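Local atomic coordinates of adenylation domain (Streptomyces sp., PDB entry 5N9X), a protein that is an adenylation domain of the AMP-binding (ANL) superfamily, built from a large N-terminal part and a small C-terminal domain. Residues V426-E439 / A451-L465. Numbering follows the deposited sequence.
Sequences VKLRGHRIELSDVE and AVVWVHEFAPGDSRL
Leu435, in the first turn of helix 435-443, lies over the backbone of strand 450-457: its CB is 3.7 Å from Val453 O, and CD2 runs on to Leu465 CD2, also at 3.7 Å, the two side chains lying alongside and pointing opposite ways. One turn later Val438 crosses Val453 at about a right angle, its CB 3.9 Å from Val453 CG1. From the hairpin, Val426 CG2 meets Val455 CG2 at 3.7 Å. Leu428 has CG swung opposite its own backbone N (chi1 -175°), which turns the branch toward strand 463-470, where methyl CD1 packs 3.5 Å from the carbonyl Ser463 O; Ile433 touches Leu465 more loosely.

The contact lies in the small C-terminal domain of the ANL fold: the two-stranded hairpin 425-428/431-434, turned through a type I' turn, and the helix after it pack on one face of the antiparallel strands 450-457 and 463-470. Helix segment 435-439 runs at 143° to strand segment 451-457, roughly antiparallel. Trp454 points to the other face, where helix 518-528 covers it.

One polar bond spans the interface. Val453 N donates to Glu439 OE2 at 3.1 Å, nearly straight (173°), on the anti side of the carboxylate and somewhat out of its plane. Glu439 CG passes 3.4 Å from Ala451 O, and the chain, extended beyond CG, carries the carboxylate on to that amide. Arg518 forms a salt bridge with the same OE2, so this oxygen of the buried Glu439 is gripped by both a backbone amide and a guanidinium.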
loop_
_atom_site.group_PDB
_atom_site.type_symbol
_atom_site.label_atom_id
_atom_site.label_comp_id
_atom_site.label_asym_id
_atom_site.label_seq_id
_atom_site.Cartn_x
_atom_site.Cartn_y
_atom_site.Cartn_z
ATOM N N VAL A 426 8.255 -20.119 10.208
ATOM C CA VAL A 426 8.471 -20.340 11.642
ATOM C C VAL A 426 8.769 -21.811 11.959
ATOM O O VAL A 426 8.529 -22.696 11.127
ATOM C CB VAL A 426 7.229 -19.899 12.473
ATOM C CG1 VAL A 426 6.724 -18.526 12.010
ATOM C CG2 VAL A 426 6.114 -20.936 12.376
ATOM N N LYS A 427 9.290 -22.080 13.155
ATOM C CA LYS A 427 9.511 -23.467 13.564
ATOM C C LYS A 427 8.758 -23.824 14.844
ATOM O O LYS A 427 8.617 -23.002 15.752
ATOM C CB LYS A 427 11.019 -23.779 13.688
ATOM C CG LYS A 427 11.834 -22.946 14.658
ATOM C CD LYS A 427 13.301 -23.388 14.584
ATOM C CE LYS A 427 14.195 -22.541 15.470
ATOM N NZ LYS A 427 14.266 -21.122 15.003
ATOM N N LEU A 428 8.248 -25.055 14.866
ATOM C CA LEU A 428 7.361 -25.553 15.913
ATOM C C LEU A 428 7.627 -27.030 16.163
ATOM O O LEU A 428 7.443 -27.854 15.257
ATOM C CB LEU A 428 5.885 -25.357 15.525
ATOM C CG LEU A 428 4.821 -25.728 16.571
ATOM C CD1 LEU A 428 5.093 -25.034 17.911
ATOM C CD2 LEU A 428 3.389 -25.461 16.089
ATOM N N ARG A 429 8.045 -27.355 17.387
ATOM C CA ARG A 429 8.333 -28.729 17.800
ATOM C C ARG A 429 9.137 -29.524 16.754
ATOM O O ARG A 429 8.714 -30.602 16.326
ATOM C CB ARG A 429 7.021 -29.466 18.127
ATOM C CG ARG A 429 5.864 -28.551 18.571
ATOM C CD ARG A 429 4.766 -29.307 19.323
ATOM N NE ARG A 429 5.332 -30.308 20.225
ATOM C CZ ARG A 429 4.624 -31.107 21.019
ATOM N NH1 ARG A 429 3.297 -31.028 21.057
ATOM N NH2 ARG A 429 5.254 -31.984 21.792
ATOM N N GLY A 430 10.282 -28.985 16.333
ATOM C CA GLY A 430 11.184 -29.710 15.442
ATOM C C GLY A 430 10.951 -29.572 13.937
ATOM O O GLY A 430 11.787 -29.983 13.133
ATOM N N HIS A 431 9.813 -28.995 13.557
ATOM C CA HIS A 431 9.487 -28.778 12.154
ATOM C C HIS A 431 9.486 -27.313 11.764
ATOM O O HIS A 431 9.172 -26.442 12.570
ATOM C CB HIS A 431 8.116 -29.345 11.814
ATOM C CG HIS A 431 7.951 -30.803 12.111
ATOM N ND1 HIS A 431 8.420 -31.791 11.268
ATOM C CD2 HIS A 431 7.302 -31.444 13.114
ATOM C CE1 HIS A 431 8.097 -32.973 11.759
ATOM N NE2 HIS A 431 7.419 -32.793 12.877
ATOM N N ARG A 432 9.806 -27.050 10.498
ATOM C CA ARG A 432 9.707 -25.708 9.903
ATOM C C ARG A 432 8.397 -25.565 9.142
ATOM O O ARG A 432 8.082 -26.409 8.296
ATOM C CB ARG A 432 10.856 -25.423 8.946
ATOM C CG ARG A 432 10.737 -24.082 8.246
ATOM C CD ARG A 432 11.670 -23.959 7.057
ATOM N NE ARG A 432 12.969 -23.410 7.428
ATOM C CZ ARG A 432 13.836 -22.908 6.555
ATOM N NH1 ARG A 432 13.536 -22.880 5.265
ATOM N NH2 ARG A 432 14.998 -22.430 6.971
ATOM N N ILE A 433 7.633 -24.522 9.455
ATOM C CA ILE A 433 6.338 -24.326 8.838
ATOM C C ILE A 433 6.277 -23.022 8.060
ATOM O O ILE A 433 6.580 -21.941 8.586
ATOM C CB ILE A 433 5.216 -24.353 9.885
ATOM C CG1 ILE A 433 5.209 -25.698 10.617
ATOM C CG2 ILE A 433 3.865 -24.110 9.232
ATOM C CD1 ILE A 433 4.559 -25.681 11.987
ATOM N N GLU A 434 5.900 -23.157 6.795
ATOM C CA GLU A 434 5.486 -22.035 5.976
ATOM C C GLU A 434 4.032 -21.710 6.273
ATOM O O GLU A 434 3.147 -22.338 5.690
ATOM C CB GLU A 434 5.649 -22.371 4.499
ATOM C CG GLU A 434 7.010 -22.918 4.175
ATOM C CD GLU A 434 8.059 -21.842 4.148
ATOM O OE1 GLU A 434 7.705 -20.686 3.830
ATOM O OE2 GLU A 434 9.233 -22.152 4.448
ATOM N N LEU A 435 3.783 -20.762 7.179
ATOM C CA LEU A 435 2.416 -20.416 7.570
ATOM C C LEU A 435 1.591 -20.074 6.324
ATOM O O LEU A 435 0.420 -20.443 6.204
ATOM C CB LEU A 435 2.417 -19.253 8.575
ATOM C CG LEU A 435 3.014 -19.573 9.968
ATOM C CD1 LEU A 435 3.193 -18.339 10.825
ATOM C CD2 LEU A 435 2.215 -20.621 10.732
ATOM N N SER A 436 2.230 -19.400 5.378
ATOM C CA SER A 436 1.579 -18.991 4.145
ATOM C C SER A 436 1.139 -20.162 3.245
ATOM O O SER A 436 0.139 -20.051 2.549
ATOM C CB SER A 436 2.515 -18.050 3.382
ATOM O OG SER A 436 1.919 -17.608 2.183
ATOM N N ASP A 437 1.877 -21.269 3.264
ATOM C CA ASP A 437 1.463 -22.504 2.567
ATOM C C ASP A 437 0.236 -23.177 3.181
ATOM O O ASP A 437 -0.610 -23.733 2.465
ATOM C CB ASP A 437 2.595 -23.529 2.552
ATOM C CG ASP A 437 3.751 -23.124 1.659
ATOM O OD1 ASP A 437 3.738 -22.000 1.095
ATOM O OD2 ASP A 437 4.700 -23.937 1.554
ATOM N N VAL A 438 0.149 -23.156 4.508
ATOM C CA VAL A 438 -1.025 -23.692 5.199
ATOM C C VAL A 438 -2.249 -22.900 4.798
ATOM O O VAL A 438 -3.337 -23.448 4.564
ATOM C CB VAL A 438 -0.893 -23.617 6.723
ATOM C CG1 VAL A 438 -1.877 -24.565 7.371
ATOM C CG2 VAL A 438 0.543 -23.899 7.139
ATOM N N GLU A 439 -2.040 -21.592 4.742
ATOM C CA GLU A 439 -3.088 -20.645 4.446
ATOM C C GLU A 439 -3.650 -20.985 3.072
ATOM O O GLU A 439 -4.856 -21.147 2.918
ATOM C CB GLU A 439 -2.540 -19.209 4.486
ATOM C CG GLU A 439 -2.747 -18.439 5.785
ATOM C CD GLU A 439 -1.761 -17.261 5.930
ATOM O OE1 GLU A 439 -1.452 -16.588 4.909
ATOM O OE2 GLU A 439 -1.290 -17.013 7.066
ATOM N N ALA A 451 -8.014 -17.044 4.575
ATOM C CA ALA A 451 -7.509 -17.708 5.773
ATOM C C ALA A 451 -6.287 -17.003 6.380
ATOM O O ALA A 451 -5.459 -16.461 5.664
ATOM C CB ALA A 451 -7.167 -19.157 5.448
ATOM N N VAL A 452 -6.184 -17.029 7.708
ATOM C CA VAL A 452 -4.991 -16.582 8.428
ATOM C C VAL A 452 -4.524 -17.712 9.339
ATOM O O VAL A 452 -5.289 -18.178 10.188
ATOM C CB VAL A 452 -5.266 -15.325 9.266
ATOM C CG1 VAL A 452 -4.056 -14.952 10.137
ATOM C CG2 VAL A 452 -5.676 -14.181 8.375
ATOM N N VAL A 453 -3.288 -18.166 9.154
ATOM C CA VAL A 453 -2.779 -19.275 9.945
ATOM C C VAL A 453 -1.590 -18.796 10.758
ATOM O O VAL A 453 -0.679 -18.175 10.206
ATOM C CB VAL A 453 -2.350 -20.477 9.064
ATOM C CG1 VAL A 453 -1.768 -21.593 9.929
ATOM C CG2 VAL A 453 -3.511 -20.993 8.235
ATOM N N TRP A 454 -1.589 -19.058 12.063
ATOM C CA TRP A 454 -0.434 -18.676 12.883
ATOM C C TRP A 454 -0.148 -19.641 14.039
ATOM O O TRP A 454 -0.954 -20.509 14.354
ATOM C CB TRP A 454 -0.612 -17.246 13.423
ATOM C CG TRP A 454 -1.607 -17.090 14.518
ATOM C CD1 TRP A 454 -1.350 -16.880 15.849
ATOM C CD2 TRP A 454 -3.027 -17.103 14.382
ATOM N NE1 TRP A 454 -2.530 -16.760 16.546
ATOM C CE2 TRP A 454 -3.574 -16.895 15.673
ATOM C CE3 TRP A 454 -3.896 -17.285 13.297
ATOM C CZ2 TRP A 454 -4.948 -16.855 15.902
ATOM C CZ3 TRP A 454 -5.258 -17.251 13.520
ATOM C CH2 TRP A 454 -5.777 -17.040 14.815
ATOM N N VAL A 455 1.024 -19.501 14.638
ATOM C CA VAL A 455 1.311 -20.192 15.885
ATOM C C VAL A 455 0.724 -19.375 17.035
ATOM O O VAL A 455 0.992 -18.197 17.173
ATOM C CB VAL A 455 2.825 -20.425 16.085
ATOM C CG1 VAL A 455 3.086 -21.168 17.406
ATOM C CG2 VAL A 455 3.379 -21.239 14.919
ATOM N N HIS A 456 -0.126 -19.992 17.834
ATOM C CA HIS A 456 -0.725 -19.268 18.953
ATOM C C HIS A 456 -0.211 -19.776 20.286
ATOM O O HIS A 456 -0.195 -20.983 20.523
ATOM C CB HIS A 456 -2.244 -19.392 18.904
ATOM C CG HIS A 456 -2.956 -18.434 19.796
ATOM N ND1 HIS A 456 -3.167 -17.114 19.451
ATOM C CD2 HIS A 456 -3.542 -18.611 21.001
ATOM C CE1 HIS A 456 -3.843 -16.518 20.413
ATOM N NE2 HIS A 456 -4.084 -17.402 21.364
ATOM N N GLU A 457 0.195 -18.868 21.162
ATOM C CA GLU A 457 0.603 -19.287 22.496
ATOM C C GLU A 457 -0.620 -19.401 23.403
ATOM O O GLU A 457 -1.168 -18.401 23.851
ATOM C CB GLU A 457 1.629 -18.315 23.083
ATOM C CG GLU A 457 2.747 -18.999 23.857
ATOM C CD GLU A 457 3.475 -18.051 24.807
ATOM O OE1 GLU A 457 3.160 -18.096 26.019
ATOM O OE2 GLU A 457 4.370 -17.289 24.361
ATOM N N PHE A 458 -1.070 -20.627 23.641
ATOM C CA PHE A 458 -2.236 -20.856 24.489
ATOM C C PHE A 458 -1.774 -20.637 25.922
ATOM O O PHE A 458 -2.463 -20.042 26.754
ATOM C CB PHE A 458 -2.799 -22.266 24.283
ATOM C CG PHE A 458 -3.562 -22.434 22.997
ATOM C CD1 PHE A 458 -2.894 -22.726 21.816
ATOM C CD2 PHE A 458 -4.947 -22.292 22.967
ATOM C CE1 PHE A 458 -3.587 -22.871 20.624
ATOM C CE2 PHE A 458 -5.649 -22.439 21.776
ATOM C CZ PHE A 458 -4.962 -22.728 20.602
ATOM N N ALA A 459 -0.573 -21.137 26.172
ATOM C CA ALA A 459 0.178 -20.904 27.386
ATOM C C ALA A 459 1.635 -20.970 26.968
ATOM O O ALA A 459 1.932 -21.468 25.881
ATOM C CB ALA A 459 -0.141 -21.951 28.449
ATOM N N PRO A 460 2.548 -20.460 27.813
ATOM C CA PRO A 460 3.986 -20.704 27.612
ATOM C C PRO A 460 4.337 -22.160 27.279
ATOM O O PRO A 460 5.195 -22.400 26.419
ATOM C CB PRO A 460 4.587 -20.285 28.951
ATOM C CG PRO A 460 3.694 -19.168 29.386
ATOM C CD PRO A 460 2.304 -19.558 28.955
ATOM N N GLY A 461 3.678 -23.115 27.929
ATOM C CA GLY A 461 3.893 -24.516 27.614
ATOM C C GLY A 461 3.302 -24.972 26.284
ATOM O O GLY A 461 3.917 -25.757 25.560
ATOM N N ASP A 462 2.118 -24.462 25.960
ATOM C CA ASP A 462 1.335 -24.949 24.828
ATOM C C ASP A 462 1.357 -23.974 23.652
ATOM O O ASP A 462 0.643 -22.971 23.659
ATOM C CB ASP A 462 -0.110 -25.198 25.280
ATOM C CG ASP A 462 -0.937 -25.965 24.254
ATOM O OD1 ASP A 462 -0.355 -26.578 23.326
ATOM O OD2 ASP A 462 -2.185 -25.966 24.403
ATOM N N SER A 463 2.179 -24.261 22.647
ATOM C CA SER A 463 2.158 -23.491 21.402
ATOM C C SER A 463 1.620 -24.332 20.246
ATOM O O SER A 463 2.213 -25.352 19.890
ATOM C CB SER A 463 3.557 -22.965 21.060
ATOM O OG SER A 463 3.779 -21.684 21.623
ATOM N N ARG A 464 0.504 -23.905 19.653
ATOM C CA ARG A 464 -0.089 -24.670 18.550
ATOM C C ARG A 464 -0.535 -23.843 17.340
ATOM O O ARG A 464 -0.894 -22.657 17.451
ATOM C CB ARG A 464 -1.291 -25.496 19.052
ATOM C CG ARG A 464 -0.991 -26.529 20.137
ATOM C CD ARG A 464 -2.226 -27.353 20.510
ATOM N NE ARG A 464 -2.987 -26.702 21.576
ATOM C CZ ARG A 464 -4.245 -26.274 21.457
ATOM N NH1 ARG A 464 -4.913 -26.440 20.319
ATOM N NH2 ARG A 464 -4.841 -25.689 22.485
ATOM N N LEU A 465 -0.498 -24.515 16.188
ATOM C CA LEU A 465 -1.023 -24.028 14.917
ATOM C C LEU A 465 -2.526 -23.767 14.940
ATOM O O LEU A 465 -3.320 -24.654 15.263
ATOM C CB LEU A 465 -0.726 -25.030 13.811
ATOM C CG LEU A 465 0.345 -24.659 12.794
ATOM C CD1 LEU A 465 0.239 -25.554 11.573
ATOM C CD2 LEU A 465 0.196 -23.206 12.426
#